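Local structure of sensor protein (Vibrio cholerae O1 biovar El Tor, 3MXQ) at residues A[75-78]-A[79-83]. The protein probably acts as a sensor histidine kinase, using ATP to phosphorylate a histidine, and the piece crystallised here carries its PAS-type sensor domain. Residues are numbered along the deposited sequence; the frame is centred on the assembly and turned at random.
Sequences ADYL and KRKID
Lys81 lies across one face of the Tyr77 ring, a contact made four residues apart along the helix that begins at Ala75. A bend at chi2 (-60°) lays the Lys81 chain over the ring toward its hydroxyl end. CG of Lys81 sits 4.2 Å above the plane of the Tyr77 ring, off the ring centre and nearer its edge, and farther along Lys81 CE comes to 3.5 Å from Tyr77 CZ. The two polar ends do not bond to each other: Tyr77 OH takes a hydrogen bond from the backbone N of Glu97, while Lys81 NZ is hydrogen-bonded to Ser94 OG, so partners at and just beyond strand 92-95 hold both ends. Leu78 and Ile82 add a buried apolar contact on the packed side, their methyl carbons Leu78 CD2 and Ile82 CD1 4.1 Å apart. Beneath these side chains runs the regular i to i+4 ladder of an alpha helix, from Lys79 N to Ala75 O (2.8 Å) through to Ile82 N to Leu78 O (2.8 Å). The solvent side is looser. Asp76 and Arg80 share the backbone bond from Arg80 N to Asp76 O, but the end of the Arg80 side chain is turned off the preceding turn and is exposed. Lys79, also exposed, extends along the helix, bends at chi4 (-77°) and makes a salt bridge from NZ to Asp83 OD2 at 3.0 Å; the other oxygen of that carboxylate, Asp83 OD1, is hydrogen-bonded to Tyr42 OH. Helix 75-88 lies against the antiparallel sheet of the PAS fold: Lys81 reaches Leu122 and Val124 on strand 118-128, Leu78 and Ile82 meet Leu139 and Val137 on strand 134-145, and Ala75 and Leu78 pack on Leu68 of helix 67-70.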
loop_
_atom_site.group_PDB
_atom_site.type_symbol
_atom_site.label_atom_id
_atom_site.label_comp_id
_atom_site.label_asym_id
_atom_site.label_seq_id
_atom_site.Cartn_x
_atom_site.Cartn_y
_atom_site.Cartn_z
ATOM N N ALA A 75 -7.103 26.060 15.457
ATOM C CA ALA A 75 -6.310 25.818 16.661
ATOM C C ALA A 75 -7.098 25.269 17.852
ATOM O O ALA A 75 -6.672 24.302 18.476
ATOM C CB ALA A 75 -5.568 27.062 17.058
ATOM N N ASP A 76 -8.232 25.899 18.160
ATOM C CA ASP A 76 -9.097 25.486 19.262
ATOM C C ASP A 76 -9.449 24.012 19.224
ATOM O O ASP A 76 -9.269 23.297 20.206
ATOM C CB ASP A 76 -10.392 26.289 19.235
ATOM C CG ASP A 76 -10.393 27.409 20.233
ATOM O OD1 ASP A 76 -11.330 28.251 20.191
ATOM O OD2 ASP A 76 -9.454 27.442 21.064
ATOM N N TYR A 77 -9.973 23.583 18.085
ATOM C CA TYR A 77 -10.406 22.222 17.897
ATOM C C TYR A 77 -9.208 21.265 17.989
ATOM O O TYR A 77 -9.233 20.294 18.752
ATOM C CB TYR A 77 -11.140 22.106 16.557
ATOM C CG TYR A 77 -11.741 20.757 16.311
ATOM C CD1 TYR A 77 -11.302 19.961 15.255
ATOM C CD2 TYR A 77 -12.748 20.264 17.138
ATOM C CE1 TYR A 77 -11.855 18.706 15.031
ATOM C CE2 TYR A 77 -13.298 19.015 16.929
ATOM C CZ TYR A 77 -12.855 18.244 15.876
ATOM O OH TYR A 77 -13.409 17.003 15.676
ATOM N N LEU A 78 -8.157 21.578 17.235
ATOM C CA LEU A 78 -6.923 20.811 17.222
ATOM C C LEU A 78 -6.282 20.640 18.590
ATOM O O LEU A 78 -5.811 19.545 18.916
ATOM C CB LEU A 78 -5.914 21.450 16.270
ATOM C CG LEU A 78 -5.742 20.788 14.903
ATOM C CD1 LEU A 78 -4.631 21.464 14.104
ATOM C CD2 LEU A 78 -5.452 19.308 15.067
ATOM N N LYS A 79 -6.243 21.715 19.376
ATOM C CA LYS A 79 -5.688 21.657 20.720
ATOM C C LYS A 79 -6.499 20.726 21.613
ATOM O O LYS A 79 -5.929 19.982 22.414
ATOM C CB LYS A 79 -5.591 23.041 21.343
ATOM C CG LYS A 79 -4.702 23.088 22.589
ATOM C CD LYS A 79 -4.528 24.508 23.120
ATOM C CE LYS A 79 -3.454 24.572 24.185
ATOM N NZ LYS A 79 -3.938 24.042 25.487
ATOM N N ARG A 80 -7.821 20.745 21.467
ATOM C CA ARG A 80 -8.645 19.860 22.271
ATOM C C ARG A 80 -8.382 18.404 21.900
ATOM O O ARG A 80 -8.327 17.531 22.759
ATOM C CB ARG A 80 -10.134 20.199 22.164
ATOM C CG ARG A 80 -10.986 19.452 23.190
ATOM C CD ARG A 80 -12.435 19.873 23.185
ATOM N NE ARG A 80 -12.631 21.191 23.809
ATOM C CZ ARG A 80 -12.546 21.440 25.123
ATOM N NH1 ARG A 80 -12.240 20.476 25.986
ATOM N NH2 ARG A 80 -12.742 22.667 25.575
ATOM N N LYS A 81 -8.211 18.154 20.614
ATOM C CA LYS A 81 -7.920 16.827 20.140
ATOM C C LYS A 81 -6.543 16.352 20.584
ATOM O O LYS A 81 -6.409 15.244 21.103
ATOM C CB LYS A 81 -8.050 16.780 18.632
ATOM C CG LYS A 81 -9.449 16.975 18.153
ATOM C CD LYS A 81 -10.341 15.901 18.706
ATOM C CE LYS A 81 -11.523 15.685 17.783
ATOM N NZ LYS A 81 -12.180 14.371 18.028
ATOM N N ILE A 82 -5.524 17.182 20.394
ATOM C CA ILE A 82 -4.171 16.790 20.763
ATOM C C ILE A 82 -4.044 16.635 22.275
ATOM O O ILE A 82 -3.407 15.706 22.772
ATOM C CB ILE A 82 -3.142 17.782 20.225
ATOM C CG1 ILE A 82 -3.144 17.756 18.694
ATOM C CG2 ILE A 82 -1.741 17.442 20.731
ATOM C CD1 ILE A 82 -2.691 19.049 18.074
ATOM N N ASP A 83 -4.681 17.538 23.011
ATOM C CA ASP A 83 -4.616 17.495 24.464
ATOM C C ASP A 83 -5.331 16.279 25.033
ATOM O O ASP A 83 -4.849 15.678 25.992
ATOM C CB ASP A 83 -5.109 18.806 25.062
ATOM C CG ASP A 83 -4.104 19.939 24.869
ATOM O OD1 ASP A 83 -3.023 19.687 24.299
ATOM O OD2 ASP A 83 -4.378 21.085 25.281
#